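Long-range contacts in deoxyribodipyrimidine photo-lyase (Oryza sativa Japonica Group, PDB 3UMV), which uses light to split cyclobutane pyrimidine dimers in UV-damaged DNA back into separate pyrimidines, with one bound FAD as cofactor: residues D197-E205 / S294-K303; D47-H58 / V163-V171. All blocks are in the same frame, centred on the assembly; numbering follows the deposited sequence.

Overall arrangement
Contact 2 is the buried one. It joins the loop 47-53 and the start of helix 54-66 to strand 162-166 and the chain that follows, all within the N-terminal alpha/beta domain. Contact 1 is partly buried. There the linker after helix 196-199 lies against helix 295-305, between the alpha/beta part and the helical FAD-binding part. Contact 2 rests on a buried aspartate, arginine and histidine with two waters, and a small apolar patch of Ala55, Val166 and Ala168. Contact 1 combines leucine packing with a two-nitrogen salt bridge near the surface. Their centres are about 13 Å apart, and they meet directly: Arg297 pairs with Asp52, and Gln296 and Phe203 both meet Trp54.

Contact 1. Residues D197-E205 / S294-K303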
loop_
_atom_site.group_PDB
_atom_site.type_symbol
_atom_site.label_atom_id
_atom_site.label_comp_id
_atom_site.label_asym_id
_atom_site.label_seq_id
_atom_site.Cartn_x
_atom_site.Cartn_y
_atom_site.Cartn_z
ATOM N N ASP A 197 -0.304 -23.033 1.228
ATOM C CA ASP A 197 -0.389 -23.746 2.502
ATOM C C ASP A 197 0.894 -23.599 3.335
ATOM O O ASP A 197 0.855 -23.596 4.564
ATOM C CB ASP A 197 -0.735 -25.227 2.284
ATOM C CG ASP A 197 -2.173 -25.436 1.845
ATOM O OD1 ASP A 197 -3.005 -24.519 2.049
ATOM O OD2 ASP A 197 -2.475 -26.524 1.302
ATOM N N GLU A 198 2.025 -23.440 2.658
ATOM C CA GLU A 198 3.302 -23.260 3.330
ATOM C C GLU A 198 3.487 -21.883 3.973
ATOM O O GLU A 198 4.219 -21.755 4.959
ATOM C CB GLU A 198 4.453 -23.545 2.359
ATOM C CG GLU A 198 5.837 -23.318 2.941
ATOM C CD GLU A 198 6.951 -23.803 2.026
ATOM O OE1 GLU A 198 6.664 -24.159 0.862
ATOM O OE2 GLU A 198 8.118 -23.823 2.474
ATOM N N TYR A 199 2.837 -20.856 3.422
ATOM C CA TYR A 199 3.055 -19.476 3.885
ATOM C C TYR A 199 1.884 -18.833 4.622
ATOM O O TYR A 199 2.083 -17.926 5.448
ATOM C CB TYR A 199 3.477 -18.585 2.712
ATOM C CG TYR A 199 4.834 -18.962 2.184
ATOM C CD1 TYR A 199 5.978 -18.573 2.849
ATOM C CD2 TYR A 199 4.968 -19.727 1.035
ATOM C CE1 TYR A 199 7.218 -18.918 2.396
ATOM C CE2 TYR A 199 6.224 -20.081 0.559
ATOM C CZ TYR A 199 7.345 -19.660 1.249
ATOM O OH TYR A 199 8.601 -19.994 0.811
ATOM N N LEU A 200 0.669 -19.294 4.337
ATOM C CA LEU A 200 -0.498 -18.773 5.035
ATOM C C LEU A 200 -0.684 -19.498 6.368
ATOM O O LEU A 200 -1.530 -20.383 6.500
ATOM C CB LEU A 200 -1.754 -18.867 4.174
ATOM C CG LEU A 200 -2.999 -18.221 4.770
ATOM C CD1 LEU A 200 -2.715 -16.794 5.226
ATOM C CD2 LEU A 200 -4.127 -18.229 3.735
ATOM N N VAL A 201 0.129 -19.096 7.338
ATOM C CA VAL A 201 0.245 -19.752 8.631
ATOM C C VAL A 201 0.130 -18.707 9.732
ATOM O O VAL A 201 0.224 -17.506 9.478
ATOM C CB VAL A 201 1.603 -20.480 8.760
ATOM C CG1 VAL A 201 1.779 -21.449 7.618
ATOM C CG2 VAL A 201 2.754 -19.486 8.773
ATOM N N GLU A 202 -0.080 -19.157 10.961
ATOM C CA GLU A 202 -0.230 -18.229 12.070
ATOM C C GLU A 202 1.092 -17.571 12.425
ATOM O O GLU A 202 2.166 -18.073 12.078
ATOM C CB GLU A 202 -0.820 -18.943 13.300
ATOM C CG GLU A 202 -2.342 -18.727 13.472
ATOM C CD GLU A 202 -2.723 -17.263 13.719
ATOM O OE1 GLU A 202 -3.942 -16.951 13.728
ATOM O OE2 GLU A 202 -1.809 -16.422 13.910
ATOM N N PHE A 203 0.996 -16.454 13.136
ATOM C CA PHE A 203 2.155 -15.731 13.647
ATOM C C PHE A 203 2.429 -16.115 15.100
ATOM O O PHE A 203 1.510 -16.136 15.919
ATOM C CB PHE A 203 1.872 -14.230 13.645
ATOM C CG PHE A 203 1.851 -13.594 12.279
ATOM C CD1 PHE A 203 0.686 -13.560 11.524
ATOM C CD2 PHE A 203 2.996 -12.998 11.769
ATOM C CE1 PHE A 203 0.669 -12.946 10.271
ATOM C CE2 PHE A 203 2.994 -12.395 10.522
ATOM C CZ PHE A 203 1.827 -12.360 9.767
ATOM N N PRO A 204 3.698 -16.378 15.441
ATOM C CA PRO A 204 4.011 -16.594 16.856
ATOM C C PRO A 204 4.080 -15.248 17.572
ATOM O O PRO A 204 4.048 -14.203 16.918
ATOM C CB PRO A 204 5.400 -17.232 16.807
ATOM C CG PRO A 204 6.026 -16.661 15.576
ATOM C CD PRO A 204 4.895 -16.435 14.584
ATOM N N GLU A 205 4.167 -15.277 18.898
ATOM C CA GLU A 205 4.380 -14.066 19.677
ATOM C C GLU A 205 5.858 -13.697 19.631
ATOM O O GLU A 205 6.715 -14.557 19.395
ATOM C CB GLU A 205 3.951 -14.273 21.136
ATOM C CG GLU A 205 2.457 -14.458 21.340
ATOM C CD GLU A 205 1.665 -13.195 21.061
ATOM O OE1 GLU A 205 0.450 -13.305 20.786
ATOM O OE2 GLU A 205 2.253 -12.093 21.121
ATOM N N SER A 294 -1.720 -6.663 9.068
ATOM C CA SER A 294 -1.041 -7.603 8.189
ATOM C C SER A 294 -2.032 -8.186 7.172
ATOM O O SER A 294 -3.132 -8.600 7.544
ATOM C CB SER A 294 -0.461 -8.726 9.060
ATOM O OG SER A 294 -0.214 -9.895 8.300
ATOM N N ALA A 295 -1.664 -8.233 5.895
ATOM C CA ALA A 295 -2.540 -8.871 4.905
ATOM C C ALA A 295 -2.692 -10.361 5.213
ATOM O O ALA A 295 -3.749 -10.936 4.969
ATOM C CB ALA A 295 -2.011 -8.690 3.505
ATOM N N GLN A 296 -1.618 -10.970 5.721
ATOM C CA GLN A 296 -1.627 -12.366 6.158
ATOM C C GLN A 296 -2.625 -12.562 7.305
ATOM O O GLN A 296 -3.405 -13.519 7.293
ATOM C CB GLN A 296 -0.207 -12.798 6.558
ATOM C CG GLN A 296 -0.066 -14.250 6.982
ATOM C CD GLN A 296 1.379 -14.722 6.953
ATOM O OE1 GLN A 296 2.244 -14.113 6.305
ATOM N NE2 GLN A 296 1.653 -15.802 7.660
ATOM N N ARG A 297 -2.625 -11.647 8.277
ATOM C CA ARG A 297 -3.676 -11.654 9.304
ATOM C C ARG A 297 -5.085 -11.641 8.696
ATOM O O ARG A 297 -5.965 -12.390 9.138
ATOM C CB ARG A 297 -3.526 -10.455 10.251
ATOM C CG ARG A 297 -4.724 -10.252 11.179
ATOM C CD ARG A 297 -5.003 -11.522 11.972
ATOM N NE ARG A 297 -3.826 -11.967 12.705
ATOM C CZ ARG A 297 -3.656 -13.186 13.204
ATOM N NH1 ARG A 297 -2.537 -13.476 13.850
ATOM N NH2 ARG A 297 -4.598 -14.113 13.053
ATOM N N CYS A 298 -5.311 -10.777 7.706
ATOM C CA CYS A 298 -6.634 -10.672 7.090
ATOM C C CYS A 298 -6.996 -11.986 6.385
ATOM O O CYS A 298 -8.142 -12.452 6.457
ATOM C CB CYS A 298 -6.667 -9.511 6.091
ATOM S SG CYS A 298 -6.521 -7.886 6.845
ATOM N N ALA A 299 -6.017 -12.568 5.696
ATOM C CA ALA A 299 -6.204 -13.853 5.020
ATOM C C ALA A 299 -6.500 -14.995 6.000
ATOM O O ALA A 299 -7.384 -15.807 5.749
ATOM C CB ALA A 299 -4.975 -14.190 4.184
ATOM N N LEU A 300 -5.760 -15.056 7.103
ATOM C CA LEU A 300 -5.984 -16.089 8.117
ATOM C C LEU A 300 -7.392 -16.025 8.690
ATOM O O LEU A 300 -8.038 -17.053 8.904
ATOM C CB LEU A 300 -4.986 -15.943 9.266
ATOM C CG LEU A 300 -3.546 -16.301 8.947
ATOM C CD1 LEU A 300 -2.616 -15.715 9.999
ATOM C CD2 LEU A 300 -3.367 -17.808 8.819
ATOM N N GLU A 301 -7.850 -14.817 8.969
ATOM C CA GLU A 301 -9.171 -14.641 9.549
ATOM C C GLU A 301 -10.242 -14.972 8.530
ATOM O O GLU A 301 -11.312 -15.474 8.886
ATOM C CB GLU A 301 -9.334 -13.222 10.093
ATOM C CG GLU A 301 -8.363 -12.893 11.218
ATOM C CD GLU A 301 -8.568 -13.791 12.422
ATOM O OE1 GLU A 301 -9.701 -14.298 12.583
ATOM O OE2 GLU A 301 -7.611 -13.998 13.200
ATOM N N ALA A 302 -9.972 -14.683 7.260
ATOM C CA ALA A 302 -10.915 -15.060 6.213
ATOM C C ALA A 302 -11.011 -16.583 6.129
ATOM O O ALA A 302 -12.089 -17.132 5.958
ATOM C CB ALA A 302 -10.506 -14.465 4.875
ATOM N N LYS A 303 -9.881 -17.266 6.269
ATOM C CA LYS A 303 -9.913 -18.722 6.223
ATOM C C LYS A 303 -10.801 -19.272 7.340
ATOM O O LYS A 303 -11.526 -20.238 7.145
ATOM C CB LYS A 303 -8.504 -19.304 6.311
ATOM C CG LYS A 303 -7.700 -19.139 5.037
ATOM C CD LYS A 303 -6.939 -20.407 4.686
ATOM C CE LYS A 303 -7.865 -21.451 4.091
ATOM N NZ LYS A 303 -7.103 -22.619 3.574
#
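Glu202 and Arg297 meet end-on: Arg297 NH2 lies 3.0 Å from Glu202 OE1, and Arg297 NH1 is as far from Glu202 OE2. The carboxylate and guanidinium planes are turned 36° apart. Glu202 OE2 also accepts from Phe203 N, which helps fix the carboxylate. NH2 of Arg297 makes a weak bond to Glu301, and NE pairs with Asp52. Leu300 CD1 lies over one face of the guanidinium, toward its rim.

Gln296 reaches across in an extended chain, with CG trans to the backbone N (chi1 -178°). Its NE2 donates to Val201 O at 2.9 Å, with that oxygen in the amide plane. Trp54 takes up its OE1. The Phe203 ring crosses the Gln296 chain at a slant, ring and amide planes 38° apart, its CE1 3.6 Å from Gln296 CG. Trp54 stacks on this ring.

Leu200 centres an inverse gamma turn. Its CD1 packs on Ala299 CB at 3.6 Å, and its CD2 on Lys303 CD at 3.7 Å. The Leu200 and Leu300 side chains run antiparallel, CD1 of Leu200 against CD2 of Leu300. This is interdomain packing in the photolyase fold: the linker lies along a helix whose Ala299 also touches Leu317 of helix 310-333, which probably helps bind FAD.

Contact 2. Residues D47-H58 / V163-V171; sequences DQRLADNWALLH and VHQVDAHNV
Asp47 and His169 are joined by a His-carboxylate hydrogen bond. His169 ND1 donates to Asp47 OD2 at 2.7 Å, on the syn side but 31° out of the carboxylate plane. Arg49 NH1 reaches the anti lone pair of the same OD2 in a salt bridge, so two donors grip one oxygen. The negative charge there is probably offset by the arginine. The site lies in the Rossmann-like alpha/beta domain of photolyases, where the chain leaves strand 162-166 beside helix 54-66.

Arg49 is stretched from CG to NE. Its NE and NH2 both take Asp52 O, from the same face of that carbonyl. NH2 also bonds Ala168 O at 2.9 Å, in the guanidinium plane. One water links Asp52 O, Trp54 N and Ala168 O. Another joins Asp47 OD1 to Ala168 N. Asp167 OD1 holds the turn by accepting from the backbone N of His169 and of Asn170, an Asx turn and Asx motif.

Asn53 is the N-cap of helix 54-66. With its CG trans to N (chi1 -177°), OD1 accepts from Leu56 N. The packing lies beyond. Ala55 CB rests 3.9 Å from Val166 CB and 4.0 Å from Ala168 CB. Val166 CG1 meets Trp54 CB at 3.8 Å. Its other methyl, CG2, approaches the buried His58 ND1 to 3.6 Å, and that nitrogen has no polar partner in the model.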
loop_
_atom_site.group_PDB
_atom_site.type_symbol
_atom_site.label_atom_id
_atom_site.label_comp_id
_atom_site.label_asym_id
_atom_site.label_seq_id
_atom_site.Cartn_x
_atom_site.Cartn_y
_atom_site.Cartn_z
ATOM N N ASP A 47 5.702 -1.550 7.221
ATOM C CA ASP A 47 4.780 -2.300 8.068
ATOM C C ASP A 47 4.675 -1.701 9.464
ATOM O O ASP A 47 5.343 -2.131 10.406
ATOM C CB ASP A 47 5.176 -3.781 8.066
ATOM C CG ASP A 47 5.072 -4.395 6.670
ATOM O OD1 ASP A 47 6.116 -4.524 6.007
ATOM O OD2 ASP A 47 3.937 -4.690 6.210
ATOM N N GLN A 48 3.814 -0.690 9.567
ATOM C CA GLN A 48 3.693 0.143 10.749
ATOM C C GLN A 48 2.756 -0.464 11.789
ATOM O O GLN A 48 1.656 0.054 12.052
ATOM C CB GLN A 48 3.269 1.548 10.334
ATOM C CG GLN A 48 4.296 2.187 9.406
ATOM C CD GLN A 48 3.718 3.272 8.525
ATOM O OE1 GLN A 48 2.783 3.978 8.911
ATOM N NE2 GLN A 48 4.283 3.419 7.333
ATOM N N ARG A 49 3.222 -1.569 12.362
ATOM C CA ARG A 49 2.489 -2.359 13.347
ATOM C C ARG A 49 3.466 -3.238 14.120
ATOM O O ARG A 49 4.531 -3.601 13.616
ATOM C CB ARG A 49 1.432 -3.239 12.665
ATOM C CG ARG A 49 2.015 -4.422 11.895
ATOM C CD ARG A 49 0.945 -5.189 11.083
ATOM N NE ARG A 49 1.611 -6.230 10.299
ATOM C CZ ARG A 49 2.124 -6.051 9.086
ATOM N NH1 ARG A 49 1.992 -4.881 8.450
ATOM N NH2 ARG A 49 2.753 -7.058 8.496
ATOM N N LEU A 50 3.097 -3.573 15.353
ATOM C CA LEU A 50 3.895 -4.486 16.171
ATOM C C LEU A 50 3.388 -5.926 16.052
ATOM O O LEU A 50 4.176 -6.862 16.143
ATOM C CB LEU A 50 3.912 -4.039 17.629
ATOM C CG LEU A 50 4.389 -2.603 17.823
ATOM C CD1 LEU A 50 4.254 -2.173 19.285
ATOM C CD2 LEU A 50 5.828 -2.469 17.328
ATOM N N ALA A 51 2.088 -6.113 15.823
ATOM C CA ALA A 51 1.551 -7.461 15.728
ATOM C C ALA A 51 1.719 -8.007 14.320
ATOM O O ALA A 51 1.777 -7.244 13.354
ATOM C CB ALA A 51 0.077 -7.497 16.136
ATOM N N ASP A 52 1.794 -9.325 14.205
ATOM C CA ASP A 52 1.764 -9.972 12.889
ATOM C C ASP A 52 2.784 -9.367 11.909
ATOM O O ASP A 52 2.489 -9.171 10.720
ATOM C CB ASP A 52 0.365 -9.843 12.284
ATOM C CG ASP A 52 -0.709 -10.450 13.164
ATOM O OD1 ASP A 52 -1.847 -9.931 13.162
ATOM O OD2 ASP A 52 -0.412 -11.448 13.858
ATOM N N ASN A 53 3.992 -9.117 12.398
ATOM C CA ASN A 53 5.000 -8.434 11.604
ATOM C C ASN A 53 6.265 -9.298 11.504
ATOM O O ASN A 53 7.040 -9.375 12.446
ATOM C CB ASN A 53 5.298 -7.069 12.237
ATOM C CG ASN A 53 6.297 -6.258 11.432
ATOM O OD1 ASN A 53 7.168 -6.817 10.776
ATOM N ND2 ASN A 53 6.168 -4.938 11.477
ATOM N N TRP A 54 6.467 -9.952 10.361
ATOM C CA TRP A 54 7.597 -10.880 10.241
ATOM C C TRP A 54 8.953 -10.213 10.388
ATOM O O TRP A 54 9.903 -10.857 10.815
ATOM C CB TRP A 54 7.566 -11.681 8.937
ATOM C CG TRP A 54 6.456 -12.697 8.855
ATOM C CD1 TRP A 54 5.443 -12.731 7.937
ATOM C CD2 TRP A 54 6.249 -13.821 9.721
ATOM N NE1 TRP A 54 4.620 -13.805 8.177
ATOM C CE2 TRP A 54 5.078 -14.479 9.278
ATOM C CE3 TRP A 54 6.922 -14.318 10.842
ATOM C CZ2 TRP A 54 4.584 -15.634 9.900
ATOM C CZ3 TRP A 54 6.422 -15.464 11.471
ATOM C CH2 TRP A 54 5.267 -16.105 10.987
ATOM N N ALA A 55 9.048 -8.934 10.035
ATOM C CA ALA A 55 10.332 -8.255 10.107
ATOM C C ALA A 55 10.693 -8.036 11.572
ATOM O O ALA A 55 11.817 -8.291 11.985
ATOM C CB ALA A 55 10.291 -6.942 9.348
ATOM N N LEU A 56 9.716 -7.599 12.365
ATOM C CA LEU A 56 9.924 -7.415 13.793
ATOM C C LEU A 56 10.220 -8.762 14.491
ATOM O O LEU A 56 11.135 -8.858 15.307
ATOM C CB LEU A 56 8.706 -6.733 14.425
ATOM C CG LEU A 56 8.775 -6.578 15.946
ATOM C CD1 LEU A 56 10.002 -5.761 16.319
ATOM C CD2 LEU A 56 7.494 -5.940 16.493
ATOM N N LEU A 57 9.450 -9.794 14.151
ATOM C CA LEU A 57 9.656 -11.143 14.694
ATOM C C LEU A 57 11.069 -11.642 14.400
ATOM O O LEU A 57 11.727 -12.216 15.268
ATOM C CB LEU A 57 8.622 -12.119 14.121
ATOM C CG LEU A 57 7.213 -12.016 14.706
ATOM C CD1 LEU A 57 6.199 -12.756 13.841
ATOM C CD2 LEU A 57 7.207 -12.559 16.120
ATOM N N HIS A 58 11.533 -11.418 13.175
ATOM C CA HIS A 58 12.884 -11.805 12.798
ATOM C C HIS A 58 13.928 -11.066 13.637
ATOM O O HIS A 58 14.864 -11.671 14.151
ATOM C CB HIS A 58 13.127 -11.560 11.310
ATOM C CG HIS A 58 14.464 -12.041 10.842
ATOM N ND1 HIS A 58 15.405 -11.206 10.276
ATOM C CD2 HIS A 58 15.027 -13.271 10.883
ATOM C CE1 HIS A 58 16.486 -11.905 9.973
ATOM N NE2 HIS A 58 16.282 -13.160 10.331
ATOM N N VAL A 163 23.005 -6.757 7.547
ATOM C CA VAL A 163 21.746 -6.158 7.103
ATOM C C VAL A 163 20.850 -7.234 6.499
ATOM O O VAL A 163 21.245 -7.921 5.547
ATOM C CB VAL A 163 21.955 -5.021 6.073
ATOM C CG1 VAL A 163 20.614 -4.368 5.760
ATOM C CG2 VAL A 163 22.957 -3.989 6.583
ATOM N N HIS A 164 19.643 -7.388 7.052
ATOM C CA HIS A 164 18.685 -8.364 6.542
ATOM C C HIS A 164 17.437 -7.616 6.113
ATOM O O HIS A 164 17.062 -6.624 6.746
ATOM C CB HIS A 164 18.254 -9.362 7.621
ATOM C CG HIS A 164 19.356 -10.243 8.128
ATOM N ND1 HIS A 164 19.123 -11.279 9.006
ATOM C CD2 HIS A 164 20.690 -10.248 7.887
ATOM C CE1 HIS A 164 20.263 -11.886 9.290
ATOM N NE2 HIS A 164 21.233 -11.273 8.632
ATOM N N GLN A 165 16.805 -8.082 5.044
ATOM C CA GLN A 165 15.486 -7.571 4.660
ATOM C C GLN A 165 14.453 -8.686 4.730
ATOM O O GLN A 165 14.687 -9.803 4.281
ATOM C CB GLN A 165 15.515 -7.016 3.244
ATOM C CG GLN A 165 14.156 -6.511 2.763
ATOM C CD GLN A 165 14.261 -5.857 1.414
ATOM O OE1 GLN A 165 14.830 -6.421 0.484
ATOM N NE2 GLN A 165 13.722 -4.661 1.302
ATOM N N VAL A 166 13.294 -8.376 5.290
ATOM C CA VAL A 166 12.256 -9.371 5.463
ATOM C C VAL A 166 11.015 -8.877 4.735
ATOM O O VAL A 166 10.630 -7.724 4.895
ATOM C CB VAL A 166 11.941 -9.574 6.968
ATOM C CG1 VAL A 166 10.771 -10.555 7.140
ATOM C CG2 VAL A 166 13.174 -10.085 7.703
ATOM N N ASP A 167 10.413 -9.723 3.900
ATOM C CA ASP A 167 9.106 -9.380 3.359
ATOM C C ASP A 167 8.059 -9.635 4.428
ATOM O O ASP A 167 7.696 -10.788 4.713
ATOM C CB ASP A 167 8.797 -10.174 2.092
ATOM C CG ASP A 167 7.526 -9.693 1.397
ATOM O OD1 ASP A 167 6.704 -9.008 2.031
ATOM O OD2 ASP A 167 7.346 -10.029 0.211
ATOM N N ALA A 168 7.595 -8.545 5.033
ATOM C CA ALA A 168 6.582 -8.598 6.077
ATOM C C ALA A 168 5.203 -8.247 5.534
ATOM O O ALA A 168 4.219 -8.305 6.268
ATOM C CB ALA A 168 6.944 -7.642 7.224
ATOM N N HIS A 169 5.130 -7.869 4.265
ATOM C CA HIS A 169 3.874 -7.356 3.706
ATOM C C HIS A 169 3.093 -8.410 2.919
ATOM O O HIS A 169 1.862 -8.395 2.884
ATOM C CB HIS A 169 4.156 -6.165 2.791
ATOM C CG HIS A 169 3.064 -5.142 2.780
ATOM N ND1 HIS A 169 2.889 -4.226 3.800
ATOM C CD2 HIS A 169 2.106 -4.875 1.865
ATOM C CE1 HIS A 169 1.862 -3.443 3.513
ATOM N NE2 HIS A 169 1.372 -3.815 2.342
ATOM N N ASN A 170 3.802 -9.325 2.276
ATOM C CA ASN A 170 3.154 -10.301 1.424
ATOM C C ASN A 170 3.055 -11.652 2.140
ATOM O O ASN A 170 3.926 -11.989 2.935
ATOM C CB ASN A 170 3.942 -10.469 0.128
ATOM C CG ASN A 170 3.927 -9.217 -0.729
ATOM O OD1 ASN A 170 2.858 -8.724 -1.094
ATOM N ND2 ASN A 170 5.110 -8.666 -1.017
ATOM N N VAL A 171 1.999 -12.413 1.853
ATOM C CA VAL A 171 1.863 -13.766 2.390
ATOM C C VAL A 171 2.978 -14.635 1.845
ATOM O O VAL A 171 3.657 -15.336 2.597
ATOM C CB VAL A 171 0.496 -14.419 2.030
ATOM C CG1 VAL A 171 0.405 -15.811 2.628
ATOM C CG2 VAL A 171 -0.652 -13.550 2.536
HETATM O O HOH W 1 7.420 -5.654 4.073
HETATM O O HOH W 2 4.331 -9.749 8.438
#